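Local coordinates for Lmo2445 protein (Listeria monocytogenes EGD-e, PDB 5HZL), which is a secreted, calcium-binding, internalin-like leucine-rich-repeat protein whose function is unknown, at residues L218-L229 with Y254-I265; L239-R247 with E274-Y283. One frame throughout, in Å; residues are numbered along the deposited sequence.

Contact 1. Residues L218-L229 with Y254-I265; sequences LKVFVPFIYQAL and YPTYDGSYMYTI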
loop_
_atom_site.group_PDB
_atom_site.type_symbol
_atom_site.label_atom_id
_atom_site.label_comp_id
_atom_site.label_asym_id
_atom_site.label_seq_id
_atom_site.Cartn_x
_atom_site.Cartn_y
_atom_site.Cartn_z
ATOM N N LEU A 218 8.060 13.220 27.670
ATOM C CA LEU A 218 7.733 12.169 26.707
ATOM C C LEU A 218 8.815 11.581 25.792
ATOM O O LEU A 218 9.516 12.319 25.097
ATOM C CB LEU A 218 6.645 12.747 25.798
ATOM C CG LEU A 218 5.883 11.824 24.869
ATOM C CD1 LEU A 218 4.984 10.919 25.695
ATOM C CD2 LEU A 218 5.072 12.666 23.901
ATOM N N LYS A 219 8.889 10.243 25.764
ATOM C CA LYS A 219 9.837 9.498 24.931
ATOM C C LYS A 219 9.059 8.719 23.884
ATOM O O LYS A 219 8.352 7.771 24.214
ATOM C CB LYS A 219 10.688 8.563 25.783
ATOM C CG LYS A 219 11.469 9.350 26.810
ATOM C CD LYS A 219 12.515 8.578 27.590
ATOM C CE LYS A 219 13.217 9.578 28.509
ATOM N NZ LYS A 219 14.362 9.054 29.295
ATOM N N VAL A 220 9.215 9.113 22.623
ATOM C CA VAL A 220 8.506 8.486 21.493
ATOM C C VAL A 220 9.411 7.628 20.595
ATOM O O VAL A 220 10.609 7.900 20.493
ATOM C CB VAL A 220 7.820 9.573 20.643
ATOM C CG1 VAL A 220 6.779 10.297 21.482
ATOM C CG2 VAL A 220 8.826 10.583 20.088
ATOM N N PHE A 221 8.823 6.618 19.936
ATOM C CA PHE A 221 9.539 5.670 19.034
ATOM C C PHE A 221 9.409 6.145 17.597
ATOM O O PHE A 221 8.334 5.993 17.004
ATOM C CB PHE A 221 8.956 4.256 19.202
ATOM C CG PHE A 221 9.546 3.223 18.283
ATOM C CD1 PHE A 221 10.833 2.750 18.480
ATOM C CD2 PHE A 221 8.792 2.677 17.245
ATOM C CE1 PHE A 221 11.373 1.784 17.645
ATOM C CE2 PHE A 221 9.328 1.708 16.408
ATOM C CZ PHE A 221 10.619 1.263 16.607
ATOM N N VAL A 222 10.489 6.713 17.039
ATOM C CA VAL A 222 10.463 7.248 15.675
ATOM C C VAL A 222 11.739 6.890 14.910
ATOM O O VAL A 222 12.650 7.724 14.778
ATOM C CB VAL A 222 10.302 8.793 15.686
ATOM C CG1 VAL A 222 9.923 9.287 14.281
ATOM C CG2 VAL A 222 9.232 9.240 16.681
ATOM N N PRO A 223 11.814 5.655 14.385
ATOM C CA PRO A 223 12.998 5.219 13.647
ATOM C C PRO A 223 13.402 6.080 12.462
ATOM O O PRO A 223 14.590 6.178 12.168
ATOM C CB PRO A 223 12.618 3.821 13.175
ATOM C CG PRO A 223 11.699 3.338 14.216
ATOM C CD PRO A 223 10.887 4.534 14.609
ATOM N N PHE A 224 12.423 6.693 11.804
ATOM C CA PHE A 224 12.676 7.540 10.639
ATOM C C PHE A 224 13.698 8.645 10.920
ATOM O O PHE A 224 14.567 8.912 10.088
ATOM C CB PHE A 224 11.358 8.156 10.133
ATOM C CG PHE A 224 11.532 9.049 8.930
ATOM C CD1 PHE A 224 11.785 10.405 9.089
ATOM C CD2 PHE A 224 11.455 8.531 7.639
ATOM C CE1 PHE A 224 11.959 11.224 7.990
ATOM C CE2 PHE A 224 11.625 9.351 6.537
ATOM C CZ PHE A 224 11.880 10.697 6.713
ATOM N N ILE A 225 13.583 9.280 12.087
ATOM C CA ILE A 225 14.491 10.363 12.482
ATOM C C ILE A 225 15.964 9.960 12.381
ATOM O O ILE A 225 16.794 10.708 11.864
ATOM C CB ILE A 225 14.186 10.855 13.922
ATOM C CG1 ILE A 225 12.819 11.544 13.959
ATOM C CG2 ILE A 225 15.241 11.850 14.405
ATOM C CD1 ILE A 225 12.355 11.935 15.348
ATOM N N TYR A 226 16.273 8.768 12.855
ATOM C CA TYR A 226 17.637 8.286 12.857
ATOM C C TYR A 226 18.068 7.682 11.523
ATOM O O TYR A 226 19.180 7.914 11.077
ATOM C CB TYR A 226 17.799 7.301 14.008
ATOM C CG TYR A 226 17.439 7.912 15.343
ATOM C CD1 TYR A 226 16.119 7.941 15.781
ATOM C CD2 TYR A 226 18.417 8.458 16.173
ATOM C CE1 TYR A 226 15.785 8.496 17.002
ATOM C CE2 TYR A 226 18.093 9.009 17.405
ATOM C CZ TYR A 226 16.777 9.028 17.814
ATOM O OH TYR A 226 16.429 9.566 19.027
ATOM N N GLN A 227 17.191 6.911 10.894
ATOM C CA GLN A 227 17.479 6.278 9.600
ATOM C C GLN A 227 17.736 7.306 8.495
ATOM O O GLN A 227 18.530 7.057 7.590
ATOM C CB GLN A 227 16.332 5.359 9.211
ATOM C CG GLN A 227 16.182 4.176 10.152
ATOM C CD GLN A 227 14.954 3.326 9.869
ATOM O OE1 GLN A 227 13.892 3.823 9.490
ATOM N NE2 GLN A 227 15.093 2.037 10.076
ATOM N N ALA A 228 17.084 8.461 8.584
ATOM C CA ALA A 228 17.262 9.536 7.604
ATOM C C ALA A 228 18.739 9.885 7.406
ATOM O O ALA A 228 19.152 10.241 6.301
ATOM C CB ALA A 228 16.488 10.777 8.032
ATOM N N LEU A 229 19.525 9.753 8.479
ATOM C CA LEU A 229 20.967 10.039 8.466
ATOM C C LEU A 229 21.761 9.171 7.498
ATOM O O LEU A 229 22.832 9.573 7.065
ATOM C CB LEU A 229 21.545 9.960 9.879
ATOM C CG LEU A 229 20.925 10.983 10.839
ATOM C CD1 LEU A 229 21.442 10.778 12.254
ATOM C CD2 LEU A 229 21.164 12.412 10.365
ATOM N N TYR A 254 19.664 18.339 15.295
ATOM C CA TYR A 254 19.264 17.016 14.864
ATOM C C TYR A 254 20.018 15.973 15.722
ATOM O O TYR A 254 21.224 16.111 15.940
ATOM C CB TYR A 254 19.555 16.856 13.364
ATOM C CG TYR A 254 18.718 15.802 12.701
ATOM C CD1 TYR A 254 17.481 16.139 12.148
ATOM C CD2 TYR A 254 19.137 14.478 12.632
ATOM C CE1 TYR A 254 16.681 15.186 11.543
ATOM C CE2 TYR A 254 18.350 13.510 12.024
ATOM C CZ TYR A 254 17.114 13.866 11.479
ATOM O OH TYR A 254 16.312 12.916 10.864
ATOM N N PRO A 255 19.310 14.944 16.232
ATOM C CA PRO A 255 19.985 13.941 17.058
ATOM C C PRO A 255 20.948 13.026 16.301
ATOM O O PRO A 255 21.076 13.108 15.077
ATOM C CB PRO A 255 18.822 13.124 17.627
ATOM C CG PRO A 255 17.762 13.241 16.595
ATOM C CD PRO A 255 17.870 14.652 16.107
ATOM N N THR A 256 21.617 12.164 17.058
ATOM C CA THR A 256 22.579 11.207 16.525
ATOM C C THR A 256 22.183 9.801 16.983
ATOM O O THR A 256 21.688 9.619 18.099
ATOM C CB THR A 256 23.997 11.536 17.028
ATOM O OG1 THR A 256 24.017 11.478 18.451
ATOM C CG2 THR A 256 24.420 12.942 16.607
ATOM N N TYR A 257 22.402 8.814 16.126
ATOM C CA TYR A 257 22.065 7.436 16.460
ATOM C C TYR A 257 23.182 6.750 17.260
ATOM O O TYR A 257 24.364 6.854 16.889
ATOM C CB TYR A 257 21.796 6.645 15.184
ATOM C CG TYR A 257 21.391 5.217 15.445
ATOM C CD1 TYR A 257 20.149 4.925 16.030
ATOM C CD2 TYR A 257 22.221 4.148 15.098
ATOM C CE1 TYR A 257 19.755 3.615 16.277
ATOM C CE2 TYR A 257 21.830 2.833 15.338
ATOM C CZ TYR A 257 20.593 2.574 15.925
ATOM O OH TYR A 257 20.185 1.280 16.174
ATOM N N ASP A 258 22.814 6.065 18.354
ATOM C CA ASP A 258 23.791 5.320 19.178
ATOM C C ASP A 258 23.253 3.992 19.747
ATOM O O ASP A 258 23.878 3.426 20.647
ATOM C CB ASP A 258 24.488 6.207 20.267
ATOM C CG ASP A 258 23.523 6.818 21.306
ATOM O OD1 ASP A 258 22.304 6.549 21.311
ATOM O OD2 ASP A 258 24.008 7.596 22.150
ATOM N N GLY A 259 22.129 3.485 19.224
ATOM C CA GLY A 259 21.573 2.201 19.716
ATOM C C GLY A 259 20.071 2.059 19.947
ATOM O O GLY A 259 19.607 0.943 20.232
ATOM N N SER A 260 19.311 3.159 19.853
ATOM C CA SER A 260 17.836 3.099 20.027
ATOM C C SER A 260 17.133 4.088 19.107
ATOM O O SER A 260 17.751 5.043 18.609
ATOM C CB SER A 260 17.415 3.413 21.471
ATOM O OG SER A 260 17.557 4.792 21.775
ATOM N N TYR A 261 15.837 3.871 18.895
ATOM C CA TYR A 261 15.060 4.786 18.055
ATOM C C TYR A 261 14.134 5.653 18.896
ATOM O O TYR A 261 13.185 6.225 18.376
ATOM C CB TYR A 261 14.279 4.055 16.961
ATOM C CG TYR A 261 15.119 3.309 15.948
ATOM C CD1 TYR A 261 16.072 3.964 15.180
ATOM C CD2 TYR A 261 14.902 1.965 15.694
ATOM C CE1 TYR A 261 16.832 3.291 14.227
ATOM C CE2 TYR A 261 15.653 1.277 14.732
ATOM C CZ TYR A 261 16.620 1.943 13.995
ATOM O OH TYR A 261 17.352 1.243 13.043
HETATM N N MSE A 262 14.418 5.767 20.191
HETATM C CA MSE A 262 13.587 6.596 21.059
HETATM C C MSE A 262 14.069 8.014 20.998
HETATM O O MSE A 262 15.260 8.262 21.010
HETATM C CB MSE A 262 13.610 6.141 22.506
HETATM C CG MSE A 262 13.181 4.680 22.651
HETATM SE SE MSE A 262 11.345 4.275 22.034
HETATM C CE MSE A 262 10.317 5.333 23.340
ATOM N N TYR A 263 13.135 8.957 20.905
ATOM C CA TYR A 263 13.448 10.387 20.867
ATOM C C TYR A 263 12.678 11.037 22.018
ATOM O O TYR A 263 11.471 10.827 22.171
ATOM C CB TYR A 263 13.079 11.014 19.519
ATOM C CG TYR A 263 13.501 12.451 19.433
ATOM C CD1 TYR A 263 14.810 12.789 19.112
ATOM C CD2 TYR A 263 12.609 13.481 19.683
ATOM C CE1 TYR A 263 15.221 14.121 19.049
ATOM C CE2 TYR A 263 13.013 14.817 19.615
ATOM C CZ TYR A 263 14.318 15.132 19.300
ATOM O OH TYR A 263 14.711 16.450 19.230
ATOM N N THR A 264 13.387 11.801 22.840
ATOM C CA THR A 264 12.791 12.475 23.985
ATOM C C THR A 264 12.407 13.888 23.598
ATOM O O THR A 264 13.203 14.577 22.964
ATOM C CB THR A 264 13.799 12.535 25.149
ATOM O OG1 THR A 264 14.168 11.207 25.510
ATOM C CG2 THR A 264 13.211 13.226 26.380
ATOM N N ILE A 265 11.196 14.310 23.961
ATOM C CA ILE A 265 10.748 15.674 23.668
ATOM C C ILE A 265 10.437 16.375 24.991
ATOM O O ILE A 265 9.706 15.852 25.842
ATOM C CB ILE A 265 9.620 15.743 22.603
ATOM C CG1 ILE A 265 8.289 15.187 23.081
ATOM C CG2 ILE A 265 10.054 14.992 21.353
ATOM C CD1 ILE A 265 7.242 15.175 21.971
#

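Contact 2. Residues L239-R247 with E274-Y283; sequences LIIIKDNGR and EHLLEISLGY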
loop_
_atom_site.group_PDB
_atom_site.type_symbol
_atom_site.label_atom_id
_atom_site.label_comp_id
_atom_site.label_asym_id
_atom_site.label_seq_id
_atom_site.Cartn_x
_atom_site.Cartn_y
_atom_site.Cartn_z
ATOM N N LEU A 239 16.765 19.971 8.999
ATOM C CA LEU A 239 16.288 20.657 10.203
ATOM C C LEU A 239 15.136 19.905 10.880
ATOM O O LEU A 239 14.444 19.110 10.241
ATOM C CB LEU A 239 15.869 22.111 9.898
ATOM C CG LEU A 239 16.930 23.154 9.469
ATOM C CD1 LEU A 239 17.677 22.793 8.180
ATOM C CD2 LEU A 239 16.286 24.534 9.331
ATOM N N ILE A 240 14.951 20.173 12.177
ATOM C CA ILE A 240 13.896 19.548 13.008
ATOM C C ILE A 240 13.215 20.575 13.937
ATOM O O ILE A 240 13.887 21.372 14.583
ATOM C CB ILE A 240 14.443 18.335 13.785
ATOM C CG1 ILE A 240 13.391 17.798 14.756
ATOM C CG2 ILE A 240 15.688 18.705 14.572
ATOM C CD1 ILE A 240 13.792 16.502 15.438
ATOM N N ILE A 241 11.881 20.547 13.976
ATOM C CA ILE A 241 11.060 21.472 14.768
ATOM C C ILE A 241 10.103 20.689 15.665
ATOM O O ILE A 241 9.576 19.667 15.255
ATOM C CB ILE A 241 10.199 22.418 13.862
ATOM C CG1 ILE A 241 11.055 23.328 12.949
ATOM C CG2 ILE A 241 9.258 23.294 14.691
ATOM C CD1 ILE A 241 11.743 22.644 11.787
ATOM N N ILE A 242 9.898 21.175 16.890
ATOM C CA ILE A 242 8.991 20.576 17.882
ATOM C C ILE A 242 7.882 21.596 18.139
ATOM O O ILE A 242 8.161 22.734 18.494
ATOM C CB ILE A 242 9.719 20.158 19.194
ATOM C CG1 ILE A 242 10.393 18.783 19.046
ATOM C CG2 ILE A 242 8.732 19.962 20.338
ATOM C CD1 ILE A 242 11.428 18.675 17.954
ATOM N N LYS A 243 6.633 21.187 17.958
ATOM C CA LYS A 243 5.501 22.080 18.152
ATOM C C LYS A 243 4.532 21.523 19.158
ATOM O O LYS A 243 4.496 20.321 19.398
ATOM C CB LYS A 243 4.782 22.330 16.836
ATOM C CG LYS A 243 5.724 22.836 15.773
ATOM C CD LYS A 243 5.032 23.382 14.544
ATOM C CE LYS A 243 4.305 22.328 13.755
ATOM N NZ LYS A 243 3.692 23.008 12.585
ATOM N N ASP A 244 3.745 22.424 19.731
ATOM C CA ASP A 244 2.754 22.089 20.734
ATOM C C ASP A 244 1.467 22.786 20.333
ATOM O O ASP A 244 1.408 24.006 20.337
ATOM C CB ASP A 244 3.236 22.585 22.094
ATOM C CG ASP A 244 2.267 22.270 23.218
ATOM O OD1 ASP A 244 1.571 21.229 23.146
ATOM O OD2 ASP A 244 2.217 23.064 24.192
ATOM N N ASN A 245 0.451 22.003 19.980
ATOM C CA ASN A 245 -0.841 22.530 19.546
ATOM C C ASN A 245 -0.678 23.513 18.382
ATOM O O ASN A 245 -1.317 24.568 18.343
ATOM C CB ASN A 245 -1.612 23.153 20.726
ATOM C CG ASN A 245 -2.042 22.120 21.760
ATOM O OD1 ASN A 245 -2.484 21.019 21.415
ATOM N ND2 ASN A 245 -1.950 22.482 23.035
ATOM N N GLY A 246 0.205 23.157 17.449
ATOM C CA GLY A 246 0.469 23.972 16.270
ATOM C C GLY A 246 1.519 25.069 16.357
ATOM O O GLY A 246 1.980 25.529 15.312
ATOM N N ARG A 247 1.886 25.509 17.567
ATOM C CA ARG A 247 2.895 26.569 17.732
ATOM C C ARG A 247 4.252 25.974 18.050
ATOM O O ARG A 247 4.332 24.988 18.777
ATOM C CB ARG A 247 2.515 27.549 18.844
ATOM C CG ARG A 247 1.185 28.277 18.669
ATOM C CD ARG A 247 1.063 28.982 17.321
ATOM N NE ARG A 247 -0.039 29.949 17.309
ATOM C CZ ARG A 247 0.059 31.226 17.703
ATOM N NH1 ARG A 247 1.210 31.739 18.154
ATOM N NH2 ARG A 247 -1.015 32.010 17.647
ATOM N N GLU A 274 -4.784 19.132 27.601
ATOM C CA GLU A 274 -4.562 18.468 26.321
ATOM C C GLU A 274 -3.456 19.149 25.521
ATOM O O GLU A 274 -3.389 20.372 25.464
ATOM C CB GLU A 274 -5.863 18.462 25.517
ATOM C CG GLU A 274 -7.029 17.776 26.227
ATOM C CD GLU A 274 -6.798 16.292 26.489
ATOM O OE1 GLU A 274 -6.049 15.643 25.725
ATOM O OE2 GLU A 274 -7.394 15.765 27.451
ATOM N N HIS A 275 -2.590 18.345 24.911
ATOM C CA HIS A 275 -1.483 18.848 24.107
ATOM C C HIS A 275 -1.226 17.914 22.923
ATOM O O HIS A 275 -1.152 16.695 23.085
ATOM C CB HIS A 275 -0.199 18.963 24.945
ATOM C CG HIS A 275 -0.266 19.976 26.048
ATOM N ND1 HIS A 275 0.002 21.317 25.849
ATOM C CD2 HIS A 275 -0.548 19.844 27.367
ATOM C CE1 HIS A 275 -0.126 21.968 26.993
ATOM N NE2 HIS A 275 -0.458 21.097 27.930
ATOM N N LEU A 276 -1.100 18.494 21.735
ATOM C CA LEU A 276 -0.810 17.742 20.528
ATOM C C LEU A 276 0.628 18.122 20.176
ATOM O O LEU A 276 0.909 19.259 19.796
ATOM C CB LEU A 276 -1.776 18.116 19.408
ATOM C CG LEU A 276 -1.571 17.382 18.086
ATOM C CD1 LEU A 276 -1.750 15.881 18.299
ATOM C CD2 LEU A 276 -2.521 17.912 17.020
ATOM N N LEU A 277 1.538 17.172 20.325
ATOM C CA LEU A 277 2.946 17.414 20.048
ATOM C C LEU A 277 3.284 16.964 18.650
ATOM O O LEU A 277 2.799 15.946 18.188
ATOM C CB LEU A 277 3.789 16.693 21.083
ATOM C CG LEU A 277 3.596 17.303 22.475
ATOM C CD1 LEU A 277 4.030 16.349 23.566
ATOM C CD2 LEU A 277 4.316 18.633 22.582
ATOM N N GLU A 278 4.126 17.729 17.979
ATOM C CA GLU A 278 4.501 17.414 16.623
ATOM C C GLU A 278 5.994 17.578 16.375
ATOM O O GLU A 278 6.596 18.542 16.820
ATOM C CB GLU A 278 3.692 18.302 15.674
ATOM C CG GLU A 278 4.045 18.165 14.195
ATOM C CD GLU A 278 3.146 18.987 13.282
ATOM O OE1 GLU A 278 1.911 19.009 13.492
ATOM O OE2 GLU A 278 3.680 19.595 12.328
ATOM N N ILE A 279 6.563 16.607 15.671
ATOM C CA ILE A 279 7.956 16.607 15.278
ATOM C C ILE A 279 7.874 16.813 13.774
ATOM O O ILE A 279 7.372 15.960 13.068
ATOM C CB ILE A 279 8.659 15.278 15.587
ATOM C CG1 ILE A 279 8.613 14.998 17.089
ATOM C CG2 ILE A 279 10.107 15.329 15.119
ATOM C CD1 ILE A 279 9.202 13.660 17.503
ATOM N N SER A 280 8.349 17.958 13.302
ATOM C CA SER A 280 8.338 18.320 11.893
ATOM C C SER A 280 9.760 18.226 11.358
ATOM O O SER A 280 10.645 18.912 11.848
ATOM C CB SER A 280 7.801 19.740 11.761
ATOM O OG SER A 280 7.905 20.223 10.439
ATOM N N LEU A 281 9.965 17.382 10.353
ATOM C CA LEU A 281 11.272 17.155 9.721
ATOM C C LEU A 281 11.253 17.773 8.332
ATOM O O LEU A 281 10.194 17.856 7.724
ATOM C CB LEU A 281 11.485 15.658 9.589
ATOM C CG LEU A 281 11.210 14.896 10.891
ATOM C CD1 LEU A 281 11.224 13.395 10.665
ATOM C CD2 LEU A 281 12.191 15.302 11.975
ATOM N N GLY A 282 12.404 18.191 7.813
ATOM C CA GLY A 282 12.460 18.818 6.474
ATOM C C GLY A 282 13.874 18.962 5.970
ATOM O O GLY A 282 14.787 19.106 6.781
ATOM N N TYR A 283 14.069 18.933 4.643
ATOM C CA TYR A 283 15.424 19.021 4.061
ATOM C C TYR A 283 15.434 19.706 2.698
ATOM O O TYR A 283 16.492 20.135 2.228
ATOM C CB TYR A 283 16.028 17.611 3.926
ATOM C CG TYR A 283 15.796 16.715 5.143
ATOM C CD1 TYR A 283 16.628 16.752 6.268
ATOM C CD2 TYR A 283 14.720 15.844 5.169
ATOM C CE1 TYR A 283 16.381 15.930 7.377
ATOM C CE2 TYR A 283 14.458 15.015 6.258
ATOM C CZ TYR A 283 15.288 15.052 7.365
ATOM O OH TYR A 283 15.013 14.222 8.440
#

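Contact 1. Residues L218-L229 with Y254-I265
Tyr226, on the helical turn 223-227, lies across the chain 256-263, while the residues before it pair antiparallel with strand 262-264. The two strands form a small sheet of the C-terminal domain, whose sequence family belongs to the E-set, immunoglobulin-like clan. Val220 and Tyr263 are its hydrogen-bonded pair, each amide reaching the other's carbonyl (Val220 N to Tyr263 O, 2.9 Å). Beyond that pair, Val222 N bonds Tyr261 O and Ile265 N bonds Leu218 O.

The side holding Val220 and Tyr263 is the packed one. Aliphatic groups and the Tyr263 ring fill it: Val220 also rests on Ile279 and Phe294 of the large sheet, and Leu218 CD2 lies alongside Ile265 CD1 at 3.8 Å. Beside Tyr263, the Tyr226 ring has Ser260 O over one face, the CG2 methyl of Ile225 on the other and Thr256 O at its edge. A tyrosine fits because its hydroxyl, at the far end, still makes a weak hydrogen bond to Met262 O (2.6 Å). Tyr261 sets its ring over proline: Pro223 CB sits 3.9 Å from the centroid of the Tyr261 ring, 16° off the normal, a CH-pi contact, while Tyr226 CB meets the ring's edge. Tyr261 also touches Glu163, a calcium ligand. Farther along, Tyr254 OH lies against Ile225 O, modelled so close that the bond between them is doubtful in detail.

The side of Lys219, Phe221, Met262 and Thr264 is looser and more open to solvent. Lys219 runs out extended, its methylenes passing Thr264 OG1 (CG to OG1 3.5 Å) and its charge carried outward. Met262, modelled as selenomethionine, folds back at chi2 (-61°) and chi3, which brings its CE toward Lys219 O. Its selenium makes a Met-aromatic contact at the edge of the Phe221 ring, SE to the ring centroid 5.2 Å.

Contact 2. Residues L239-R247 with E274-Y283
Ile241 with Ser280 and Lys243 with Glu278 are the hydrogen-bonded pairs joining strands 240-244 and 274-281, antiparallel neighbours in the five-stranded mixed sheet of the C-terminal domain. Their backbone bonds are regular, such as Ser280 N to Ile241 O at 2.9 Å, and Asn245 N continues the pairing by donating to Leu276 O.

Apolar packing occupies the face of Ile240, Ile242, Ile279 and Leu281. Ile240 holds CG1 opposite its backbone N (chi1 174°), which carries CD1 to within 3.9 Å of Ile279 CG2; Leu281 CD2 lies on the same isoleucine. Branched aliphatics suit this buried face, and helix 223-227 packs against it through Phe224 and Ile225.

The other face, more accessible, is mixed: Ile241 lies beside Ser280, and Lys243 and Glu278 run side by side into a salt bridge, Lys243 NZ to Glu278 OE2 3.4 Å.

Around the turn the polar contacts are side-chain to side-chain and side-chain to backbone. His275 ND1 donates to the syn lone pair of Asp244 OD1 (3.1 Å), and its NE2 bonds Gln271 O; two acceptors would probably favour a protonated ring. Asn245 and Gly246, whose positive phi angles these residue types tolerate, form the type I' turn of a hairpin with strand 247-250. Asn245 OD1 also accepts Leu276 N at 2.9 Å, with the donor well above its carbonyl plane.

How the contacts relate
Both contacts belong to the C-terminal domain, and their segments alternate along the chain. Contact 2 is long, regular strand pairing inside the large sheet; contact 1 is a short pairing followed by a helical turn, with aromatic rings doing much of the work. Their buried sides meet: Phe224 CD1 packs on Leu281 CD1 at 3.4 Å, and Ile265 CD1 on Leu277 CD1. A probable hydrogen bond joins Tyr254 OH to Tyr283 OH. Away from this shared core the chemistry diverges, contact 2 using a salt bridge and a histidine-carboxylate bond, contact 1 loose selenium and methylene contacts. Contact 1 also lies nearer a bound calcium ion.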